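Local coordinates for Cg3027-pa (Drosophila melanogaster, PDB 2VHH), which probably hydrolyses N-carbamoyl-beta-alanine to beta-alanine, ammonium and carbon dioxide, the closing step of pyrimidine degradation, at residues 228-234 and 251-257; 244-248 and 358-363; 105-109 and 158-162. One frame throughout, in Å; residues are numbered along the deposited sequence.

Interaction 1 of 3, residues 228-234 and 251-257; sequences KLAVNIC and AEIVFNP
Set strands 228-231 and 253-257 side by side and parallel, axes 4.5 Å apart at 25°, with Leu-229 facing Ile-253, Ala-230 facing Val-254 and Val-231 facing Phe-255. Lys-228 O accepts twice, from Glu-252 N (2.8 Å) and Ile-253 N (3.3 Å). The ladder continues with Ala-230 N to Ile-253 O (2.9 Å), Phe-255 N to Ala-230 O (2.8 Å) and Asn-232 N to Phe-255 O (2.8 Å). The next donor would be the nitrogen of Pro-257, which has no hydrogen; the side chain of Asn-256 (chi1 t) supplies one instead, ND2 to Asn-232 O at 2.8 Å. Cys-234 N then reaches Pro-257 O (2.9 Å). At the other end Lys-228 N donates a hydrogen bond to Glu-252 OE2 (3.2 Å), while Glu-252 OE1 forms a salt bridge with Arg-71. Outward-facing backbone groups are taken up by strand 221-224 beyond Leu-229 and strand 283-295 beyond Val-254 and Asn-256.

Leu-229, Val-231, Ile-253 and Phe-255 share one face, Leu-229 and Phe-255 packing on strand 115-118; Ala-230 and Val-254 meet helix 240-248. Strands and helix form a beta-alpha-beta unit of the carbon-nitrogen hydrolase fold. Cys-234, with phi/psi 50/-110 and beside Glu-120 and Lys-197, fits the family's Glu-Lys-Cys triad. Hydrogen bonding thus runs unbroken past the proline to the probable nucleophile, fixing its backbone to the neighbouring strand.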
loop_
_atom_site.group_PDB
_atom_site.type_symbol
_atom_site.label_atom_id
_atom_site.label_comp_id
_atom_site.label_asym_id
_atom_site.label_seq_id
_atom_site.Cartn_x
_atom_site.Cartn_y
_atom_site.Cartn_z
ATOM N N LYS C 228 -34.574 -11.316 9.280
ATOM C CA LYS C 228 -33.719 -11.069 8.124
ATOM C C LYS C 228 -33.343 -12.406 7.500
ATOM O O LYS C 228 -32.646 -13.226 8.111
ATOM C CB LYS C 228 -32.479 -10.263 8.506
ATOM C CG LYS C 228 -32.745 -8.958 9.238
ATOM C CD LYS C 228 -31.491 -8.082 9.274
ATOM C CE LYS C 228 -31.577 -6.971 10.329
ATOM N NZ LYS C 228 -30.451 -5.984 10.179
ATOM N N LEU C 229 -33.828 -12.626 6.283
ATOM C CA LEU C 229 -33.723 -13.928 5.645
ATOM C C LEU C 229 -32.797 -13.859 4.442
ATOM O O LEU C 229 -32.731 -12.836 3.756
ATOM C CB LEU C 229 -35.113 -14.433 5.234
ATOM C CG LEU C 229 -36.301 -14.212 6.190
ATOM C CD1 LEU C 229 -37.558 -14.857 5.636
ATOM C CD2 LEU C 229 -36.024 -14.724 7.609
ATOM N N ALA C 230 -32.068 -14.944 4.199
ATOM C CA ALA C 230 -31.198 -15.032 3.039
ATOM C C ALA C 230 -31.362 -16.402 2.414
ATOM O O ALA C 230 -31.936 -17.306 3.036
ATOM C CB ALA C 230 -29.750 -14.782 3.422
ATOM N N VAL C 231 -30.883 -16.545 1.180
ATOM C CA VAL C 231 -30.959 -17.804 0.469
ATOM C C VAL C 231 -29.601 -18.120 -0.138
ATOM O O VAL C 231 -29.100 -17.390 -0.993
ATOM C CB VAL C 231 -32.035 -17.802 -0.657
ATOM C CG1 VAL C 231 -32.364 -19.224 -1.065
ATOM C CG2 VAL C 231 -33.290 -17.113 -0.220
ATOM N N ASN C 232 -29.011 -19.208 0.338
ATOM C CA ASN C 232 -27.802 -19.782 -0.235
ATOM C C ASN C 232 -28.273 -20.919 -1.134
ATOM O O ASN C 232 -28.826 -21.904 -0.654
ATOM C CB ASN C 232 -26.899 -20.310 0.894
ATOM C CG ASN C 232 -25.545 -20.834 0.402
ATOM O OD1 ASN C 232 -25.313 -21.004 -0.797
ATOM N ND2 ASN C 232 -24.639 -21.092 1.347
ATOM N N ILE C 233 -28.074 -20.788 -2.438
ATOM C CA ILE C 233 -28.650 -21.759 -3.360
ATOM C C ILE C 233 -27.724 -22.937 -3.687
ATOM O O ILE C 233 -26.634 -22.758 -4.219
ATOM C CB ILE C 233 -29.201 -21.111 -4.654
ATOM C CG1 ILE C 233 -29.977 -19.826 -4.338
ATOM C CG2 ILE C 233 -30.120 -22.087 -5.356
ATOM C CD1 ILE C 233 -30.413 -19.037 -5.556
ATOM N N CYS C 234 -28.190 -24.137 -3.321
ATOM C CA CYS C 234 -27.641 -25.443 -3.740
ATOM C C CYS C 234 -26.133 -25.581 -3.549
ATOM O O CYS C 234 -25.665 -25.643 -2.420
ATOM C CB CYS C 234 -28.082 -25.765 -5.182
ATOM S SG CYS C 234 -27.539 -27.355 -5.933
ATOM N N ALA C 251 -27.826 -11.580 8.155
ATOM C CA ALA C 251 -28.849 -12.604 8.052
ATOM C C ALA C 251 -29.063 -13.356 9.369
ATOM O O ALA C 251 -28.114 -13.613 10.118
ATOM C CB ALA C 251 -28.487 -13.562 6.955
ATOM N N GLU C 252 -30.315 -13.718 9.629
ATOM C CA GLU C 252 -30.703 -14.456 10.825
ATOM C C GLU C 252 -31.070 -15.892 10.507
ATOM O O GLU C 252 -30.785 -16.794 11.290
ATOM C CB GLU C 252 -31.868 -13.733 11.509
ATOM C CG GLU C 252 -31.362 -12.631 12.431
ATOM C CD GLU C 252 -32.434 -11.688 12.941
ATOM O OE1 GLU C 252 -32.455 -11.470 14.173
ATOM O OE2 GLU C 252 -33.227 -11.148 12.127
ATOM N N ILE C 253 -31.727 -16.092 9.367
ATOM C CA ILE C 253 -32.027 -17.432 8.856
ATOM C C ILE C 253 -31.564 -17.472 7.404
ATOM O O ILE C 253 -31.961 -16.626 6.586
ATOM C CB ILE C 253 -33.539 -17.789 8.947
ATOM C CG1 ILE C 253 -34.077 -17.614 10.370
ATOM C CG2 ILE C 253 -33.769 -19.218 8.510
ATOM C CD1 ILE C 253 -35.584 -17.373 10.446
ATOM N N VAL C 254 -30.699 -18.430 7.093
ATOM C CA VAL C 254 -30.259 -18.620 5.724
ATOM C C VAL C 254 -30.836 -19.937 5.234
ATOM O O VAL C 254 -30.562 -20.994 5.803
ATOM C CB VAL C 254 -28.724 -18.620 5.588
ATOM C CG1 VAL C 254 -28.332 -18.872 4.144
ATOM C CG2 VAL C 254 -28.146 -17.294 6.053
ATOM N N PHE C 255 -31.656 -19.858 4.195
ATOM C CA PHE C 255 -32.258 -21.030 3.588
ATOM C C PHE C 255 -31.297 -21.606 2.554
ATOM O O PHE C 255 -30.566 -20.864 1.896
ATOM C CB PHE C 255 -33.593 -20.645 2.950
ATOM C CG PHE C 255 -34.615 -20.195 3.946
ATOM C CD1 PHE C 255 -34.646 -18.875 4.386
ATOM C CD2 PHE C 255 -35.525 -21.099 4.481
ATOM C CE1 PHE C 255 -35.575 -18.462 5.325
ATOM C CE2 PHE C 255 -36.473 -20.693 5.416
ATOM C CZ PHE C 255 -36.498 -19.373 5.839
ATOM N N ASN C 256 -31.299 -22.929 2.417
ATOM C CA ASN C 256 -30.399 -23.606 1.506
ATOM C C ASN C 256 -31.149 -24.655 0.676
ATOM O O ASN C 256 -30.996 -25.869 0.899
ATOM C CB ASN C 256 -29.199 -24.197 2.281
ATOM C CG ASN C 256 -28.219 -24.961 1.388
ATOM O OD1 ASN C 256 -27.850 -26.096 1.681
ATOM N ND2 ASN C 256 -27.803 -24.341 0.296
ATOM N N PRO C 257 -31.982 -24.191 -0.281
ATOM C CA PRO C 257 -32.674 -25.098 -1.194
ATOM C C PRO C 257 -31.658 -25.870 -2.018
ATOM O O PRO C 257 -30.711 -25.273 -2.526
ATOM C CB PRO C 257 -33.467 -24.152 -2.099
ATOM C CG PRO C 257 -33.570 -22.896 -1.359
ATOM C CD PRO C 257 -32.327 -22.784 -0.543
#

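Interaction 2 of 3, residues 244-248 and 358-363; sequences MMFGL and RMTQRV
Place the last turn of helix 240-248, closed by Leu-248 N to Met-244 O at 2.8 Å, against an irregular segment that starts as a type I turn from Arg-358 to Gln-361. Arg-362 then takes positive phi (61/40) and sits at the N-cap of helix 363-374. The backbones stay well apart, the closest CA pair being Leu-248 and Arg-358 at 8.7 Å, so side chains bridge the gap. Met-244 comes first: its CA-CB bond runs sideways, but chi1 to chi3, all t, carry CE to 3.4 Å from Gln-361 NE2 and 3.9 Å from Val-363 CG1. Gly-247 follows, with no side chain between its backbone and the guanidinium. Arg-358, folded through three m torsions, donates NH2 to Gly-247 O at 2.4 Å, a very short bond that should be read with the 2.8 Å resolution in mind; the oxygen lies near the guanidinium plane. NH1 makes a weak hydrogen bond to Asn-280 O. Leu-248 (chi1 m, chi2 t) ends the helix, with CD1 3.9 Å from Val-363 CG1 and CD2 3.7 Å from Gln-361 OE1.

This joins the core domain to the start of the C-terminal arm, at a subunit boundary of the octamer. Phe-370 and Ala-373 of a second subunit pack on Met-244 and Leu-248, and His-199 of that subunit hydrogen-bonds Thr-360 O; Tyr-211 of a third subunit packs on Met-359. Chemically, one charged donor engages a carbonyl at the helix C-terminus, and the rest is methyl packing on Val-363 and van der Waals contact of the Met-244 and Leu-248 methyls with the Gln-361 amide.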
loop_
_atom_site.group_PDB
_atom_site.type_symbol
_atom_site.label_atom_id
_atom_site.label_comp_id
_atom_site.label_asym_id
_atom_site.label_seq_id
_atom_site.Cartn_x
_atom_site.Cartn_y
_atom_site.Cartn_z
ATOM N N MET C 244 -20.629 -16.977 4.745
ATOM C CA MET C 244 -20.086 -15.903 5.577
ATOM C C MET C 244 -20.597 -14.523 5.169
ATOM O O MET C 244 -20.873 -13.681 6.014
ATOM C CB MET C 244 -18.568 -15.936 5.557
ATOM C CG MET C 244 -17.917 -15.066 6.601
ATOM S SD MET C 244 -16.133 -15.097 6.411
ATOM C CE MET C 244 -15.637 -13.688 7.401
ATOM N N MET C 245 -20.734 -14.312 3.866
ATOM C CA MET C 245 -21.109 -13.015 3.348
ATOM C C MET C 245 -22.573 -12.693 3.672
ATOM O O MET C 245 -22.902 -11.558 3.998
ATOM C CB MET C 245 -20.798 -12.936 1.856
ATOM C CG MET C 245 -20.771 -11.522 1.307
ATOM S SD MET C 245 -19.663 -10.422 2.200
ATOM C CE MET C 245 -20.555 -8.863 2.091
ATOM N N PHE C 246 -23.444 -13.695 3.621
ATOM C CA PHE C 246 -24.817 -13.511 4.089
ATOM C C PHE C 246 -24.827 -13.118 5.551
ATOM O O PHE C 246 -25.640 -12.291 5.959
ATOM C CB PHE C 246 -25.646 -14.767 3.896
ATOM C CG PHE C 246 -25.914 -15.098 2.464
ATOM C CD1 PHE C 246 -25.543 -16.334 1.949
ATOM C CD2 PHE C 246 -26.542 -14.179 1.628
ATOM C CE1 PHE C 246 -25.792 -16.653 0.628
ATOM C CE2 PHE C 246 -26.791 -14.484 0.307
ATOM C CZ PHE C 246 -26.416 -15.721 -0.201
ATOM N N GLY C 247 -23.920 -13.709 6.335
ATOM C CA GLY C 247 -23.770 -13.370 7.751
ATOM C C GLY C 247 -23.312 -11.938 7.949
ATOM O O GLY C 247 -23.851 -11.214 8.773
ATOM N N LEU C 248 -22.314 -11.520 7.179
ATOM C CA LEU C 248 -21.817 -10.154 7.254
ATOM C C LEU C 248 -22.891 -9.133 6.895
ATOM O O LEU C 248 -22.862 -7.998 7.363
ATOM C CB LEU C 248 -20.591 -9.976 6.363
ATOM C CG LEU C 248 -19.316 -10.718 6.765
ATOM C CD1 LEU C 248 -18.133 -10.227 5.939
ATOM C CD2 LEU C 248 -19.013 -10.568 8.248
ATOM N N ARG C 358 -17.829 -13.222 15.640
ATOM C CA ARG C 358 -17.826 -12.047 14.783
ATOM C C ARG C 358 -16.843 -11.019 15.333
ATOM O O ARG C 358 -16.189 -10.306 14.576
ATOM C CB ARG C 358 -19.239 -11.498 14.634
ATOM C CG ARG C 358 -20.306 -12.607 14.499
ATOM C CD ARG C 358 -20.314 -13.258 13.107
ATOM N NE ARG C 358 -20.814 -12.305 12.127
ATOM C CZ ARG C 358 -21.975 -12.406 11.493
ATOM N NH1 ARG C 358 -22.766 -13.452 11.676
ATOM N NH2 ARG C 358 -22.332 -11.452 10.650
ATOM N N MET C 359 -16.726 -10.988 16.658
ATOM C CA MET C 359 -15.762 -10.163 17.369
ATOM C C MET C 359 -14.346 -10.453 16.843
ATOM O O MET C 359 -13.551 -9.541 16.658
ATOM C CB MET C 359 -15.864 -10.491 18.866
ATOM C CG MET C 359 -15.359 -9.443 19.860
ATOM S SD MET C 359 -14.841 -10.205 21.454
ATOM C CE MET C 359 -16.415 -10.809 22.106
ATOM N N THR C 360 -14.062 -11.728 16.563
ATOM C CA THR C 360 -12.699 -12.193 16.268
ATOM C C THR C 360 -12.421 -12.607 14.815
ATOM O O THR C 360 -11.426 -13.285 14.556
ATOM C CB THR C 360 -12.325 -13.401 17.136
ATOM O OG1 THR C 360 -13.274 -14.439 16.911
ATOM C CG2 THR C 360 -12.320 -13.048 18.596
ATOM N N GLN C 361 -13.274 -12.198 13.875
ATOM C CA GLN C 361 -13.136 -12.634 12.480
ATOM C C GLN C 361 -11.942 -12.067 11.726
ATOM O O GLN C 361 -11.423 -12.712 10.823
ATOM C CB GLN C 361 -14.406 -12.380 11.685
ATOM C CG GLN C 361 -15.289 -13.588 11.563
ATOM C CD GLN C 361 -16.620 -13.262 10.929
ATOM O OE1 GLN C 361 -17.082 -12.120 10.968
ATOM N NE2 GLN C 361 -17.242 -14.261 10.336
ATOM N N ARG C 362 -11.517 -10.862 12.089
ATOM C CA ARG C 362 -10.376 -10.217 11.438
ATOM C C ARG C 362 -10.627 -9.994 9.942
ATOM O O ARG C 362 -9.731 -10.166 9.120
ATOM C CB ARG C 362 -9.086 -11.034 11.654
ATOM C CG ARG C 362 -8.674 -11.158 13.108
ATOM C CD ARG C 362 -7.261 -10.645 13.302
ATOM N NE ARG C 362 -6.315 -11.741 13.479
ATOM C CZ ARG C 362 -5.023 -11.692 13.173
ATOM N NH1 ARG C 362 -4.482 -10.601 12.646
ATOM N NH2 ARG C 362 -4.276 -12.763 13.395
ATOM N N VAL C 363 -11.846 -9.596 9.601
ATOM C CA VAL C 363 -12.233 -9.372 8.208
ATOM C C VAL C 363 -11.269 -8.487 7.406
ATOM O O VAL C 363 -11.017 -8.771 6.241
ATOM C CB VAL C 363 -13.705 -8.862 8.062
ATOM C CG1 VAL C 363 -14.636 -9.979 7.738
ATOM C CG2 VAL C 363 -14.170 -8.164 9.336
#

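Interaction 3 of 3, residues 105-109 and 158-162; sequences IKAAA and AYNMV
A methyl group sits squarely on an aromatic face here: Ala-109 CB lies 3.8 Å from the centroid of the Tyr-159 ring, 19° off its normal, in a CH-pi contact, with CB to Tyr-159 CG at 3.6 Å. No hydrogen bond crosses between the segments. Build 105-109 as regular helix, Ala-109 N to Ile-105 O at 2.9 Å, and bring Tyr-159 (chi1 m) toward it, CA to CA 6.1 Å from Ala-109. Ile-105 CG2 then approaches Tyr-159 CE1 at 3.8 Å, and the aliphatic Lys-106 CG is 3.5 Å from Tyr-159 OH. The second segment ends helix 147-158 in a Schellman motif, with Asn-160 at positive phi (41/55) as C-prime, and leads into strand 162-171. Tyr-159 and Met-161, flanking Asn-160, both direct CA-CB toward helix 90-110, in the helical layer over the seven-stranded sheet. Met-161 (chi1 p, chi2 t, chi3 p) puts CE 3.4 Å from Ala-109 CA and 3.9 Å from Ala-109 CB, while its side chain also touches Val-116 of strand 115-118.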
loop_
_atom_site.group_PDB
_atom_site.type_symbol
_atom_site.label_atom_id
_atom_site.label_comp_id
_atom_site.label_asym_id
_atom_site.label_seq_id
_atom_site.Cartn_x
_atom_site.Cartn_y
_atom_site.Cartn_z
ATOM N N ILE C 105 -48.373 -26.309 1.672
ATOM C CA ILE C 105 -48.359 -24.930 2.135
ATOM C C ILE C 105 -49.570 -24.686 3.030
ATOM O O ILE C 105 -49.474 -23.985 4.037
ATOM C CB ILE C 105 -48.355 -23.953 0.936
ATOM C CG1 ILE C 105 -47.011 -24.007 0.210
ATOM C CG2 ILE C 105 -48.663 -22.530 1.374
ATOM C CD1 ILE C 105 -47.078 -23.483 -1.186
ATOM N N LYS C 106 -50.703 -25.281 2.670
ATOM C CA LYS C 106 -51.923 -25.179 3.469
ATOM C C LYS C 106 -51.686 -25.753 4.865
ATOM O O LYS C 106 -52.079 -25.147 5.867
ATOM C CB LYS C 106 -53.071 -25.916 2.773
ATOM C CG LYS C 106 -54.442 -25.777 3.432
ATOM C CD LYS C 106 -55.500 -26.614 2.700
ATOM C CE LYS C 106 -56.861 -26.501 3.392
ATOM N NZ LYS C 106 -57.721 -27.730 3.253
ATOM N N ALA C 107 -51.026 -26.908 4.920
ATOM C CA ALA C 107 -50.695 -27.559 6.184
ATOM C C ALA C 107 -49.743 -26.704 7.014
ATOM O O ALA C 107 -49.907 -26.584 8.224
ATOM C CB ALA C 107 -50.118 -28.936 5.942
ATOM N N ALA C 108 -48.763 -26.097 6.349
ATOM C CA ALA C 108 -47.799 -25.209 6.995
ATOM C C ALA C 108 -48.499 -24.013 7.636
ATOM O O ALA C 108 -48.172 -23.628 8.759
ATOM C CB ALA C 108 -46.765 -24.749 5.980
ATOM N N ALA C 109 -49.470 -23.447 6.919
ATOM C CA ALA C 109 -50.299 -22.350 7.421
ATOM C C ALA C 109 -51.053 -22.736 8.689
ATOM O O ALA C 109 -51.044 -22.000 9.676
ATOM C CB ALA C 109 -51.274 -21.889 6.348
ATOM N N ALA C 158 -53.099 -14.648 1.463
ATOM C CA ALA C 158 -54.201 -15.310 2.155
ATOM C C ALA C 158 -53.783 -15.943 3.477
ATOM O O ALA C 158 -54.552 -15.931 4.425
ATOM C CB ALA C 158 -54.853 -16.345 1.253
ATOM N N TYR C 159 -52.574 -16.495 3.536
ATOM C CA TYR C 159 -52.095 -17.154 4.743
ATOM C C TYR C 159 -51.201 -16.265 5.595
ATOM O O TYR C 159 -50.610 -16.736 6.551
ATOM C CB TYR C 159 -51.317 -18.418 4.398
ATOM C CG TYR C 159 -52.106 -19.540 3.756
ATOM C CD1 TYR C 159 -51.529 -20.316 2.759
ATOM C CD2 TYR C 159 -53.410 -19.839 4.149
ATOM C CE1 TYR C 159 -52.215 -21.357 2.168
ATOM C CE2 TYR C 159 -54.112 -20.878 3.556
ATOM C CZ TYR C 159 -53.496 -21.632 2.564
ATOM O OH TYR C 159 -54.149 -22.670 1.957
ATOM N N ASN C 160 -51.102 -14.987 5.252
ATOM C CA ASN C 160 -50.175 -14.068 5.918
ATOM C C ASN C 160 -48.798 -14.681 6.210
ATOM O O ASN C 160 -48.344 -14.686 7.357
ATOM C CB ASN C 160 -50.795 -13.485 7.197
ATOM C CG ASN C 160 -49.912 -12.428 7.843
ATOM O OD1 ASN C 160 -49.365 -11.556 7.170
ATOM N ND2 ASN C 160 -49.755 -12.516 9.151
ATOM N N MET C 161 -48.140 -15.203 5.177
ATOM C CA MET C 161 -46.801 -15.782 5.346
ATOM C C MET C 161 -45.827 -15.442 4.212
ATOM O O MET C 161 -46.227 -15.336 3.054
ATOM C CB MET C 161 -46.864 -17.303 5.609
ATOM C CG MET C 161 -47.421 -18.186 4.473
ATOM S SD MET C 161 -47.495 -19.999 4.786
ATOM C CE MET C 161 -47.895 -20.047 6.528
ATOM N N VAL C 162 -44.560 -15.242 4.577
ATOM C CA VAL C 162 -43.463 -15.052 3.623
ATOM C C VAL C 162 -43.219 -16.382 2.918
ATOM O O VAL C 162 -43.124 -17.420 3.568
ATOM C CB VAL C 162 -42.150 -14.591 4.332
ATOM C CG1 VAL C 162 -40.966 -14.520 3.359
ATOM C CG2 VAL C 162 -42.347 -13.255 5.009
#

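How the interactions relate
Interactions 1 and 2 share helix 240-248, the crossover between the two strands of interaction 1; Phe-246 ties them together, packing on Ala-230 and Asn-232 and probably accepting a hydrogen bond from Ala-251 N at its O (3.2 Å). Interaction 3 lies across the sandwich, in the helical layer of the other sheet, and reaches interaction 1 through Leu-229 CD1 and Val-162 CG1, 4.1 Å apart. Interactions 2 and 3 do not touch, their centres about 33 Å apart. Chemistry follows position: mostly main-chain hydrogen bonding in the buried centre, one charged donor plus packing at the subunit boundary, and van der Waals and CH-pi contacts in interaction 3, partly buried and touched by no other chain.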